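Local coordinates for protein 3-methylornithine synthase (Methanosarcina barkeri, PDB 3T7V) that isomerises L-lysine to (3R)-3-methyl-D-ornithine by a radical mechanism that uses a [4Fe-4S] cluster and S-adenosylmethionine, a step in pyrrolysine biosynthesis, at residues 260-265 with 272-277; 231-236 with 296-301; 41-46 with 265-270; 289-294 with 332-337. One frame throughout, in Å; residues are numbered along the deposited sequence.

Contact 1: residues 260-265 with 272-277. With MD0 (5-amino-D-isoleucine), chain D.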
loop_
_atom_site.group_PDB
_atom_site.type_symbol
_atom_site.label_atom_id
_atom_site.label_comp_id
_atom_site.label_asym_id
_atom_site.label_seq_id
_atom_site.Cartn_x
_atom_site.Cartn_y
_atom_site.Cartn_z
ATOM N N LYS A 260 -8.375 7.223 11.012
ATOM C CA LYS A 260 -7.710 8.300 11.755
ATOM C C LYS A 260 -6.268 8.486 11.265
ATOM O O LYS A 260 -5.786 9.585 11.087
ATOM C CB LYS A 260 -7.729 7.925 13.277
ATOM C CG LYS A 260 -7.310 8.993 14.234
ATOM C CD LYS A 260 -8.084 8.833 15.614
ATOM C CE LYS A 260 -8.003 7.413 16.060
ATOM N NZ LYS A 260 -8.249 7.395 17.542
ATOM N N ILE A 261 -5.573 7.370 11.042
ATOM C CA ILE A 261 -4.188 7.515 10.679
ATOM C C ILE A 261 -4.048 7.998 9.241
ATOM O O ILE A 261 -3.135 8.734 8.918
ATOM C CB ILE A 261 -3.416 6.202 10.886
ATOM C CG1 ILE A 261 -3.367 5.908 12.431
ATOM C CG2 ILE A 261 -1.968 6.219 10.333
ATOM C CD1 ILE A 261 -2.967 4.492 12.666
ATOM N N ILE A 262 -4.974 7.588 8.349
ATOM C CA ILE A 262 -4.992 8.165 6.955
ATOM C C ILE A 262 -5.096 9.693 7.001
ATOM O O ILE A 262 -4.385 10.398 6.294
ATOM C CB ILE A 262 -6.080 7.548 6.075
ATOM C CG1 ILE A 262 -5.719 6.125 5.700
ATOM C CG2 ILE A 262 -6.295 8.406 4.833
ATOM C CD1 ILE A 262 -6.880 5.395 5.057
ATOM N N SER A 263 -6.033 10.161 7.867
ATOM C CA SER A 263 -6.177 11.631 7.949
ATOM C C SER A 263 -4.919 12.274 8.504
ATOM O O SER A 263 -4.482 13.291 7.994
ATOM C CB SER A 263 -7.339 11.999 8.833
ATOM O OG SER A 263 -8.546 11.481 8.306
ATOM N N VAL A 264 -4.299 11.660 9.515
ATOM C CA VAL A 264 -3.067 12.227 10.052
ATOM C C VAL A 264 -1.965 12.189 8.984
ATOM O O VAL A 264 -1.192 13.152 8.824
ATOM C CB VAL A 264 -2.648 11.426 11.320
ATOM C CG1 VAL A 264 -1.253 11.839 11.729
ATOM C CG2 VAL A 264 -3.635 11.780 12.455
ATOM N N LEU A 265 -1.889 11.095 8.190
ATOM C CA LEU A 265 -0.873 11.051 7.116
ATOM C C LEU A 265 -1.108 12.165 6.113
ATOM O O LEU A 265 -0.148 12.708 5.552
ATOM C CB LEU A 265 -0.978 9.693 6.328
ATOM C CG LEU A 265 -0.323 8.528 7.127
ATOM C CD1 LEU A 265 -0.672 7.188 6.392
ATOM C CD2 LEU A 265 1.174 8.653 7.263
ATOM N N ARG A 272 1.469 14.047 -0.867
ATOM C CA ARG A 272 1.926 12.674 -1.268
ATOM C C ARG A 272 0.731 11.789 -1.632
ATOM O O ARG A 272 -0.423 12.136 -1.466
ATOM C CB ARG A 272 2.792 12.061 -0.154
ATOM C CG ARG A 272 4.024 12.969 0.173
ATOM C CD ARG A 272 4.931 13.047 -1.046
ATOM N NE ARG A 272 6.217 13.636 -0.761
ATOM C CZ ARG A 272 7.258 13.606 -1.592
ATOM N NH1 ARG A 272 7.160 13.018 -2.772
ATOM N NH2 ARG A 272 8.397 14.172 -1.228
ATOM N N LEU A 273 1.018 10.628 -2.214
ATOM C CA LEU A 273 0.031 9.623 -2.471
ATOM C C LEU A 273 -0.268 8.859 -1.203
ATOM O O LEU A 273 0.684 8.502 -0.466
ATOM C CB LEU A 273 0.579 8.633 -3.520
ATOM C CG LEU A 273 0.798 9.281 -4.904
ATOM C CD1 LEU A 273 1.524 8.266 -5.787
ATOM C CD2 LEU A 273 -0.505 9.668 -5.490
ATOM N N ILE A 274 -1.545 8.599 -0.915
ATOM C CA ILE A 274 -1.957 7.814 0.259
ATOM C C ILE A 274 -3.059 6.915 -0.203
ATOM O O ILE A 274 -4.095 7.418 -0.715
ATOM C CB ILE A 274 -2.504 8.699 1.405
ATOM C CG1 ILE A 274 -1.443 9.734 1.761
ATOM C CG2 ILE A 274 -2.964 7.836 2.595
ATOM C CD1 ILE A 274 -1.865 10.770 2.863
ATOM N N PRO A 275 -2.905 5.583 -0.088
ATOM C CA PRO A 275 -3.864 4.630 -0.654
ATOM C C PRO A 275 -5.087 4.405 0.121
ATOM O O PRO A 275 -5.062 4.407 1.411
ATOM C CB PRO A 275 -3.050 3.353 -0.802
ATOM C CG PRO A 275 -1.994 3.412 0.180
ATOM C CD PRO A 275 -1.690 4.903 0.389
ATOM N N ALA A 276 -6.184 4.164 -0.596
ATOM C CA ALA A 276 -7.382 3.576 -0.048
ATOM C C ALA A 276 -7.369 2.119 -0.610
ATOM O O ALA A 276 -7.697 1.897 -1.798
ATOM C CB ALA A 276 -8.590 4.361 -0.552
ATOM N N SER A 277 -6.983 1.149 0.210
ATOM C CA SER A 277 -6.898 -0.260 -0.205
ATOM C C SER A 277 -8.227 -0.992 -0.130
ATOM O O SER A 277 -8.903 -0.952 0.903
ATOM C CB SER A 277 -5.885 -1.016 0.688
ATOM O OG SER A 277 -5.890 -2.415 0.342
HETATM C C MD0 D . -2.845 -3.343 -1.431
HETATM N N MD0 D . -3.293 -5.727 -1.533
HETATM O O MD0 D . -2.536 -2.321 -2.077
HETATM C CA MD0 D . -2.348 -4.675 -1.892
HETATM C CB MD0 D . -0.949 -4.978 -1.275
HETATM C CD MD0 D . 1.525 -4.390 -1.752
HETATM N NE MD0 D . 2.384 -3.378 -2.352
HETATM C CG MD0 D . 0.068 -3.948 -1.850
HETATM C CG2 MD0 D . -0.916 -4.934 0.274
HETATM O OXT MD0 D . -3.552 -3.313 -0.416
#
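Ile262, on segment 260-265 of helix 258-268, comes nearest the backbone of 272-277 at Ile274, with 7.4 Å between their CA atoms; this second segment enters as a loop and becomes strand at 275-277. Side chains rather than backbone hydrogen bonds join the two. Ile274 is the chief wedge. With CG1 anti to its own carbonyl carbon (chi1 -56°) and the chain extended beyond, it lays CD1 against the last helical turn, 3.6 Å from Leu265 C and 3.7 Å from Leu265 CB. Its other branch meets Ile262, whose CG2 lies 4.1 Å from Ile274 CG2 as the two side chains run past each other, pointing opposite ways. Branched and long aliphatic residues suit this buried seam, since they fill it without bringing polar groups that need partners. At the far end of the strand the chemistry changes: Ser277 OG lies anti to its backbone N and donates a 2.6 Å hydrogen bond to OXT of the bound 5-amino-D-isoleucine, while also capping Asp279 N at the start of helix 278-291. Apolar contacts thus seat the chain just ahead of the strand on the helix, and the strand delivers a small hydroxyl that both N-caps the next helix and bonds the ligand carboxylate.

Contact 2: residues 231-236 with 296-301. With MD0 (5-amino-D-isoleucine), chain D.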
loop_
_atom_site.group_PDB
_atom_site.type_symbol
_atom_site.label_atom_id
_atom_site.label_comp_id
_atom_site.label_asym_id
_atom_site.label_seq_id
_atom_site.Cartn_x
_atom_site.Cartn_y
_atom_site.Cartn_z
ATOM N N PRO A 231 9.382 9.542 1.582
ATOM C CA PRO A 231 8.721 8.618 0.642
ATOM C C PRO A 231 7.745 9.365 -0.263
ATOM O O PRO A 231 7.181 10.407 0.080
ATOM C CB PRO A 231 7.971 7.675 1.567
ATOM C CG PRO A 231 7.681 8.524 2.753
ATOM C CD PRO A 231 8.864 9.422 2.938
ATOM N N ASP A 232 7.511 8.789 -1.441
ATOM C CA ASP A 232 6.551 9.340 -2.421
ATOM C C ASP A 232 5.098 8.963 -2.148
ATOM O O ASP A 232 4.176 9.674 -2.534
ATOM C CB ASP A 232 6.976 8.903 -3.820
ATOM C CG ASP A 232 8.404 9.305 -4.092
ATOM O OD1 ASP A 232 8.573 10.489 -4.448
ATOM O OD2 ASP A 232 9.395 8.521 -3.829
ATOM N N MET A 233 4.906 7.860 -1.421
ATOM C CA MET A 233 3.609 7.306 -1.099
ATOM C C MET A 233 3.760 6.723 0.300
ATOM O O MET A 233 4.795 6.134 0.646
ATOM C CB MET A 233 3.218 6.209 -2.129
ATOM C CG MET A 233 1.848 5.628 -1.886
ATOM S SD MET A 233 1.439 4.633 -3.332
ATOM C CE MET A 233 -0.105 3.993 -2.830
ATOM N N VAL A 234 2.727 6.970 1.116
ATOM C CA VAL A 234 2.738 6.458 2.515
ATOM C C VAL A 234 1.388 5.830 2.752
ATOM O O VAL A 234 0.325 6.351 2.354
ATOM C CB VAL A 234 2.954 7.583 3.576
ATOM C CG1 VAL A 234 4.424 8.080 3.460
ATOM C CG2 VAL A 234 2.005 8.734 3.336
ATOM N N ARG A 235 1.426 4.697 3.425
ATOM C CA ARG A 235 0.180 3.983 3.720
ATOM C C ARG A 235 0.066 3.498 5.134
ATOM O O ARG A 235 1.073 3.318 5.859
ATOM C CB ARG A 235 -0.059 2.864 2.732
ATOM C CG ARG A 235 0.660 1.659 3.009
ATOM C CD ARG A 235 0.004 0.377 2.377
ATOM N NE ARG A 235 -0.091 0.510 0.906
ATOM C CZ ARG A 235 -0.933 -0.196 0.157
ATOM N NH1 ARG A 235 -1.787 -1.069 0.735
ATOM N NH2 ARG A 235 -0.960 0.011 -1.148
ATOM N N VAL A 236 -1.178 3.249 5.505
ATOM C CA VAL A 236 -1.455 2.486 6.742
ATOM C C VAL A 236 -2.455 1.401 6.382
ATOM O O VAL A 236 -3.398 1.648 5.605
ATOM C CB VAL A 236 -1.910 3.433 7.880
ATOM C CG1 VAL A 236 -3.073 4.297 7.336
ATOM C CG2 VAL A 236 -2.341 2.620 9.088
ATOM N N ILE A 296 -5.479 7.539 -3.836
ATOM C CA ILE A 296 -5.220 6.458 -4.801
ATOM C C ILE A 296 -5.902 5.203 -4.303
ATOM O O ILE A 296 -5.798 4.851 -3.117
ATOM C CB ILE A 296 -3.678 6.278 -5.079
ATOM C CG1 ILE A 296 -3.418 5.083 -6.014
ATOM C CG2 ILE A 296 -2.860 6.104 -3.777
ATOM C CD1 ILE A 296 -1.971 5.179 -6.565
ATOM N N VAL A 297 -6.546 4.484 -5.171
ATOM C CA VAL A 297 -7.284 3.272 -4.788
ATOM C C VAL A 297 -6.387 2.079 -5.247
ATOM O O VAL A 297 -5.868 2.097 -6.362
ATOM C CB VAL A 297 -8.644 3.152 -5.451
ATOM C CG1 VAL A 297 -9.382 1.883 -5.025
ATOM C CG2 VAL A 297 -9.533 4.356 -5.106
ATOM N N THR A 298 -6.127 1.169 -4.280
ATOM C CA THR A 298 -5.234 0.055 -4.550
ATOM C C THR A 298 -5.940 -1.254 -4.217
ATOM O O THR A 298 -7.045 -1.281 -3.671
ATOM C CB THR A 298 -3.939 0.163 -3.709
ATOM O OG1 THR A 298 -4.226 -0.088 -2.315
ATOM C CG2 THR A 298 -3.241 1.543 -3.889
ATOM N N SER A 299 -5.274 -2.332 -4.618
ATOM C CA SER A 299 -5.822 -3.686 -4.412
ATOM C C SER A 299 -7.044 -3.919 -5.311
ATOM O O SER A 299 -7.944 -4.713 -5.012
ATOM C CB SER A 299 -6.135 -4.048 -2.959
ATOM O OG SER A 299 -5.773 -5.471 -2.746
ATOM N N ILE A 300 -7.056 -3.203 -6.448
ATOM C CA ILE A 300 -8.053 -3.434 -7.501
ATOM C C ILE A 300 -7.526 -4.635 -8.278
ATOM O O ILE A 300 -6.380 -4.669 -8.684
ATOM C CB ILE A 300 -8.157 -2.210 -8.428
ATOM C CG1 ILE A 300 -8.438 -0.940 -7.589
ATOM C CG2 ILE A 300 -9.238 -2.507 -9.463
ATOM C CD1 ILE A 300 -8.477 0.310 -8.473
ATOM N N LEU A 301 -8.356 -5.630 -8.518
ATOM C CA LEU A 301 -7.874 -6.786 -9.264
ATOM C C LEU A 301 -8.203 -6.694 -10.726
ATOM O O LEU A 301 -9.184 -6.028 -11.123
ATOM C CB LEU A 301 -8.529 -8.051 -8.712
ATOM C CG LEU A 301 -8.135 -8.332 -7.244
ATOM C CD1 LEU A 301 -8.830 -9.570 -6.668
ATOM C CD2 LEU A 301 -6.639 -8.546 -7.027
HETATM C C MD0 D . -2.845 -3.343 -1.431
HETATM N N MD0 D . -3.293 -5.727 -1.533
HETATM O O MD0 D . -2.536 -2.321 -2.077
HETATM C CA MD0 D . -2.348 -4.675 -1.892
HETATM C CB MD0 D . -0.949 -4.978 -1.275
HETATM C CD MD0 D . 1.525 -4.390 -1.752
HETATM N NE MD0 D . 2.384 -3.378 -2.352
HETATM C CG MD0 D . 0.068 -3.948 -1.850
HETATM C CG2 MD0 D . -0.916 -4.934 0.274
HETATM O OXT MD0 D . -3.552 -3.313 -0.416
#
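Met233 and Ile296 make the tight part of this contact, even though the axes of strands 233-236 and 296-300 stay 10.9 Å apart. Met233 spans the gap because its chain is extended throughout, with CG anti to the backbone N; its CE lies 3.6 Å from Ile296 CG2, the side chains crossing at about a right angle, and the same CE meets Thr298 CG2 end to end. A long, unbranched, apolar residue suits such a bridge, and Pro275 of the intervening strand 275-277 packs beside it.

The other half is looser between the segments themselves: Arg235 NH2 and Thr298 OG1 stand 3.5 Å apart, and the bound 5-amino-D-isoleucine does the joining. Its OXT lies at the guanidinium edge, in plane, 3.1 Å from Arg235 NH1 (N-H...O 156°). Its other oxygen, O, takes a 3.0 Å bond from Arg235 NH2 and a 2.8 Å bond from Thr298 OG1. Ser299 OG accepts from the ligand amino N at 2.8 Å. A salt bridge from Glu205 to Arg235 NE holds the guanidinium as well. Were Arg235 replaced by a leucine, the ligand carboxylate would probably lose two of its bonds and its balancing charge, and Glu205 its partner. Strand side chains converging on a ligand inside the ring of strands are the mark of a TIM-barrel active site, here that of a radical SAM enzyme.

Contact 3: residues 41-46 with 265-270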
loop_
_atom_site.group_PDB
_atom_site.type_symbol
_atom_site.label_atom_id
_atom_site.label_comp_id
_atom_site.label_asym_id
_atom_site.label_seq_id
_atom_site.Cartn_x
_atom_site.Cartn_y
_atom_site.Cartn_z
ATOM N N GLU A 41 -15.156 13.330 12.626
ATOM C CA GLU A 41 -15.629 13.994 11.399
ATOM C C GLU A 41 -14.852 15.307 11.124
ATOM O O GLU A 41 -14.570 15.626 9.965
ATOM C CB GLU A 41 -17.160 14.226 11.427
ATOM C CG GLU A 41 -17.689 14.742 10.133
ATOM C CD GLU A 41 -17.192 13.899 8.952
ATOM O OE1 GLU A 41 -17.490 12.666 8.937
ATOM O OE2 GLU A 41 -16.472 14.444 8.051
ATOM N N ARG A 42 -14.447 16.034 12.170
ATOM C CA ARG A 42 -13.688 17.255 11.940
ATOM C C ARG A 42 -12.278 16.908 11.428
ATOM O O ARG A 42 -11.706 17.620 10.572
ATOM C CB ARG A 42 -13.682 18.214 13.160
ATOM C CG ARG A 42 -12.736 17.941 14.273
ATOM C CD ARG A 42 -12.122 19.253 14.763
ATOM N NE ARG A 42 -11.109 19.017 15.796
ATOM C CZ ARG A 42 -9.937 18.420 15.595
ATOM N NH1 ARG A 42 -9.595 17.977 14.396
ATOM N NH2 ARG A 42 -9.108 18.257 16.609
ATOM N N LEU A 43 -11.737 15.800 11.895
ATOM C CA LEU A 43 -10.396 15.331 11.423
ATOM C C LEU A 43 -10.496 14.892 9.938
ATOM O O LEU A 43 -9.640 15.333 9.127
ATOM C CB LEU A 43 -9.930 14.170 12.314
ATOM C CG LEU A 43 -8.676 13.467 11.823
ATOM C CD1 LEU A 43 -7.482 14.442 11.659
ATOM C CD2 LEU A 43 -8.350 12.226 12.655
ATOM N N TYR A 44 -11.500 14.092 9.595
ATOM C CA TYR A 44 -11.670 13.690 8.180
ATOM C C TYR A 44 -11.880 14.888 7.261
ATOM O O TYR A 44 -11.298 14.977 6.239
ATOM C CB TYR A 44 -12.835 12.721 7.989
ATOM C CG TYR A 44 -12.816 11.504 8.911
ATOM C CD1 TYR A 44 -11.582 10.930 9.363
ATOM C CD2 TYR A 44 -13.997 10.853 9.280
ATOM C CE1 TYR A 44 -11.582 9.820 10.200
ATOM C CE2 TYR A 44 -13.976 9.750 10.079
ATOM C CZ TYR A 44 -12.781 9.239 10.534
ATOM O OH TYR A 44 -12.858 8.169 11.381
ATOM N N SER A 45 -12.715 15.849 7.702
ATOM C CA SER A 45 -12.961 17.054 6.923
ATOM C C SER A 45 -11.682 17.852 6.704
ATOM O O SER A 45 -11.445 18.348 5.600
ATOM C CB SER A 45 -13.987 17.953 7.679
ATOM O OG SER A 45 -14.215 19.103 6.893
ATOM N N ALA A 46 -10.833 17.988 7.736
ATOM C CA ALA A 46 -9.579 18.701 7.551
ATOM C C ALA A 46 -8.694 18.018 6.495
ATOM O O ALA A 46 -8.047 18.658 5.645
ATOM C CB ALA A 46 -8.821 18.837 8.909
ATOM N N LEU A 265 -1.889 11.095 8.190
ATOM C CA LEU A 265 -0.873 11.051 7.116
ATOM C C LEU A 265 -1.108 12.165 6.113
ATOM O O LEU A 265 -0.148 12.708 5.552
ATOM C CB LEU A 265 -0.978 9.693 6.328
ATOM C CG LEU A 265 -0.323 8.528 7.127
ATOM C CD1 LEU A 265 -0.672 7.188 6.392
ATOM C CD2 LEU A 265 1.174 8.653 7.263
ATOM N N ARG A 266 -2.375 12.419 5.808
ATOM C CA ARG A 266 -2.651 13.522 4.826
ATOM C C ARG A 266 -2.220 14.877 5.400
ATOM O O ARG A 266 -1.727 15.746 4.641
ATOM C CB ARG A 266 -4.117 13.537 4.460
ATOM C CG ARG A 266 -4.588 14.679 3.537
ATOM C CD ARG A 266 -3.773 14.736 2.252
ATOM N NE ARG A 266 -4.067 13.577 1.421
ATOM C CZ ARG A 266 -3.276 13.148 0.428
ATOM N NH1 ARG A 266 -2.152 13.746 0.118
ATOM N NH2 ARG A 266 -3.582 12.002 -0.199
ATOM N N LEU A 267 -2.363 15.004 6.715
ATOM C CA LEU A 267 -2.011 16.287 7.295
ATOM C C LEU A 267 -0.486 16.415 7.421
ATOM O O LEU A 267 0.032 17.504 7.482
ATOM C CB LEU A 267 -2.726 16.453 8.656
ATOM C CG LEU A 267 -4.272 16.522 8.582
ATOM C CD1 LEU A 267 -4.930 16.561 9.967
ATOM C CD2 LEU A 267 -4.712 17.748 7.815
ATOM N N MET A 268 0.228 15.295 7.573
ATOM C CA MET A 268 1.682 15.243 7.636
ATOM C C MET A 268 2.385 15.250 6.272
ATOM O O MET A 268 3.504 15.737 6.178
ATOM C CB MET A 268 2.180 13.971 8.358
ATOM C CG MET A 268 1.847 14.003 9.836
ATOM S SD MET A 268 2.584 12.481 10.570
ATOM C CE MET A 268 4.384 12.760 10.344
ATOM N N PHE A 269 1.791 14.597 5.258
ATOM C CA PHE A 269 2.349 14.475 3.943
ATOM C C PHE A 269 1.328 14.998 2.920
ATOM O O PHE A 269 0.729 14.247 2.104
ATOM C CB PHE A 269 2.576 12.975 3.637
ATOM C CG PHE A 269 3.502 12.294 4.600
ATOM C CD1 PHE A 269 3.055 11.598 5.706
ATOM C CD2 PHE A 269 4.906 12.253 4.304
ATOM C CE1 PHE A 269 3.954 10.962 6.617
ATOM C CE2 PHE A 269 5.781 11.625 5.196
ATOM C CZ PHE A 269 5.320 10.971 6.346
ATOM N N PRO A 270 1.033 16.284 2.940
ATOM C CA PRO A 270 -0.103 16.820 2.252
ATOM C C PRO A 270 -0.056 16.594 0.718
ATOM O O PRO A 270 -1.115 16.452 0.099
ATOM C CB PRO A 270 -0.116 18.313 2.622
ATOM C CG PRO A 270 1.261 18.536 3.141
ATOM C CD PRO A 270 1.694 17.280 3.799
#
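Leu43 and Leu267 meet through their methyl ends, Leu43 CD1 lying 3.7 Å from Leu267 CD1 as the two side chains cross at a slant. Leu43 brings its branch across because CG sits anti to the backbone N (chi1 172°), which swings the isobutyl group round to the facing helix. Leu267 divides its two methyls: CD1 goes to Leu43, while CD2 rests over the next turn, 4.1 Å from Ala46 O and 4.4 Å from Ala46 CB. The small alanine suits this place, since it leaves room for the leucine and lets the backbones draw to 7.9 Å between Ala46 CA and Leu267 CA.

Around this core, Leu43 also packs on Lys260 and Ser263, and Leu267 touches Val50 and Leu23. Further out, the helix end that carries Leu267 is tied down. Phe269 is the first residue to leave helical geometry, though its N still bonds Leu265 O. Arg266 reaches past the turn: its NH1 donates to Pro270 O over 2.9 Å, approaching well above the carbonyl plane, and also to Arg272 O, while NE bonds Gly293 O. An arginine is apt here because its several N-H groups can serve three backbone carbonyls at once. Away from the active site, this is plain helix-on-helix packing: helix 37-55, which precedes the first barrel strand, 58-68, packs against helix 258-268, one of the helices round the alpha/beta barrel.

Contact 4: residues 289-294 with 332-337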
loop_
_atom_site.group_PDB
_atom_site.type_symbol
_atom_site.label_atom_id
_atom_site.label_comp_id
_atom_site.label_asym_id
_atom_site.label_seq_id
_atom_site.Cartn_x
_atom_site.Cartn_y
_atom_site.Cartn_z
ATOM N N ARG A 289 -12.151 5.487 3.336
ATOM C CA ARG A 289 -10.674 5.839 3.277
ATOM C C ARG A 289 -10.447 7.037 2.399
ATOM O O ARG A 289 -9.652 7.942 2.766
ATOM C CB ARG A 289 -9.864 4.624 2.777
ATOM C CG ARG A 289 -9.796 3.503 3.843
ATOM C CD ARG A 289 -9.610 2.097 3.253
ATOM N NE ARG A 289 -9.365 1.183 4.385
ATOM C CZ ARG A 289 -10.316 0.691 5.217
ATOM N NH1 ARG A 289 -11.616 1.020 5.076
ATOM N NH2 ARG A 289 -9.942 -0.087 6.240
ATOM N N LEU A 290 -11.104 7.127 1.238
ATOM C CA LEU A 290 -11.057 8.382 0.462
ATOM C C LEU A 290 -11.608 9.584 1.235
ATOM O O LEU A 290 -10.986 10.694 1.213
ATOM C CB LEU A 290 -11.830 8.283 -0.877
ATOM C CG LEU A 290 -11.206 7.224 -1.842
ATOM C CD1 LEU A 290 -12.239 6.921 -2.948
ATOM C CD2 LEU A 290 -9.874 7.755 -2.451
ATOM N N ASN A 291 -12.706 9.375 2.001
ATOM C CA ASN A 291 -13.223 10.489 2.804
ATOM C C ASN A 291 -12.388 10.800 4.014
ATOM O O ASN A 291 -12.629 11.807 4.663
ATOM C CB ASN A 291 -14.659 10.166 3.200
ATOM C CG ASN A 291 -15.606 10.326 2.035
ATOM O OD1 ASN A 291 -15.330 11.112 1.079
ATOM N ND2 ASN A 291 -16.734 9.632 2.091
ATOM N N ALA A 292 -11.373 10.006 4.313
ATOM C CA ALA A 292 -10.396 10.349 5.379
ATOM C C ALA A 292 -9.121 11.002 4.764
ATOM O O ALA A 292 -8.228 11.408 5.520
ATOM C CB ALA A 292 -9.965 9.090 6.130
ATOM N N GLY A 293 -9.059 11.139 3.434
ATOM C CA GLY A 293 -7.913 11.846 2.816
ATOM C C GLY A 293 -7.064 11.051 1.849
ATOM O O GLY A 293 -6.106 11.562 1.334
ATOM N N ALA A 294 -7.431 9.818 1.584
ATOM C CA ALA A 294 -6.655 9.055 0.591
ATOM C C ALA A 294 -6.911 9.603 -0.830
ATOM O O ALA A 294 -7.917 10.246 -1.106
ATOM C CB ALA A 294 -7.042 7.575 0.634
ATOM N N GLU A 332 -17.866 7.861 -8.933
ATOM C CA GLU A 332 -18.847 8.786 -9.552
ATOM C C GLU A 332 -19.953 9.189 -8.536
ATOM O O GLU A 332 -20.301 10.408 -8.372
ATOM C CB GLU A 332 -19.427 8.168 -10.805
ATOM C CG GLU A 332 -20.277 9.221 -11.563
ATOM C CD GLU A 332 -21.046 8.672 -12.766
ATOM O OE1 GLU A 332 -21.770 7.644 -12.622
ATOM O OE2 GLU A 332 -20.950 9.293 -13.859
ATOM N N ILE A 333 -20.482 8.186 -7.833
ATOM C CA ILE A 333 -21.467 8.410 -6.744
ATOM C C ILE A 333 -20.938 9.379 -5.676
ATOM O O ILE A 333 -21.660 10.249 -5.161
ATOM C CB ILE A 333 -21.839 7.049 -6.129
ATOM C CG1 ILE A 333 -22.797 6.325 -7.080
ATOM C CG2 ILE A 333 -22.415 7.208 -4.736
ATOM C CD1 ILE A 333 -22.933 4.832 -6.822
ATOM N N MET A 334 -19.634 9.259 -5.399
ATOM C CA MET A 334 -18.985 10.117 -4.398
ATOM C C MET A 334 -18.688 11.491 -4.915
ATOM O O MET A 334 -18.313 12.347 -4.136
ATOM C CB MET A 334 -17.636 9.516 -3.962
ATOM C CG MET A 334 -17.776 8.259 -3.168
ATOM S SD MET A 334 -16.081 7.723 -2.852
ATOM C CE MET A 334 -15.565 8.975 -1.653
ATOM N N GLY A 335 -18.821 11.704 -6.236
ATOM C CA GLY A 335 -18.415 12.967 -6.840
ATOM C C GLY A 335 -16.955 13.071 -7.186
ATOM O O GLY A 335 -16.398 14.199 -7.304
ATOM N N MET A 336 -16.333 11.912 -7.363
ATOM C CA MET A 336 -14.879 11.897 -7.665
ATOM C C MET A 336 -14.701 11.303 -9.042
ATOM O O MET A 336 -15.605 10.633 -9.559
ATOM C CB MET A 336 -14.114 11.109 -6.594
ATOM C CG MET A 336 -14.244 11.818 -5.212
ATOM S SD MET A 336 -13.276 10.934 -4.004
ATOM C CE MET A 336 -11.840 12.058 -3.981
ATOM N N LYS A 337 -13.510 11.479 -9.602
ATOM C CA LYS A 337 -13.212 11.048 -11.015
ATOM C C LYS A 337 -11.787 10.527 -11.132
ATOM O O LYS A 337 -10.902 11.055 -10.478
ATOM C CB LYS A 337 -13.419 12.265 -11.974
ATOM C CG LYS A 337 -13.213 12.085 -13.465
ATOM C CD LYS A 337 -13.474 13.413 -14.204
ATOM C CE LYS A 337 -13.171 13.321 -15.725
ATOM N NZ LYS A 337 -13.740 12.086 -16.342
#
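Two Schellman motifs, one finishing helix 278-291 and the other helix 324-334, face each other through side chains, and Met334, just before the second glycine, reaches the last helical residues of the first. Met334 crosses Leu290 at about a right angle: its SD lies 3.9 Å from Leu290 CD1, and its CE lies 3.9 Å from Leu290 CB. The bend at chi3 (71°) carries that methyl on to the carboxamide of Asn291, which comes from the opposite direction and places OD1 3.5 Å from Met334 CE. Met336, just beyond the turn, adds its SD at 4.3 Å from Leu290 CD1. Flexible, polarisable methionines are well suited to mould round one leucine from two positions, and an asparagine can border the methyl here because the site is only partly buried.

The turns themselves depend on their glycines. Gly293 and Gly335 both take positive phi, where a side chain would collide with the preceding carbonyl oxygen. In the first turn Arg289 O is held twice, by Ala292 N and Ala294 N at 3.1 Å each, from opposite faces of its plane, and Gly293 N bonds Leu290 O. Arg51 and Arg48 bond further carbonyls there, those of Leu290, Ala294 and Asn291. After each turn the chain enters a strand: the second leads into the short strand 337-338, which pairs with 58-68, while the first leads to 296-300, a helix-to-strand return of the alpha/beta barrel.

Overall arrangement
From the N terminus, 41-46 opens contact 3, whose loop takes in most of the barrel before closing at 265-270. Within that span 231-236 opens contact 2, which closes only at 296-301, so contacts 2 and 3 cross. Contact 1 is a short loop, 260-265 to 272-277, lying wholly inside the span of contact 2; it crosses contact 3, with which it shares Leu265. Contact 4 opens at 289-294, still within contact 2, and closes at 332-337, crossing it but following contacts 1 and 3 in series. Helix 258-268 thus links helix 37-55 to strand 275-277, contacts 1 and 2 meet at the ligand, and contact 4 brings in helix 324-334 near the C terminus.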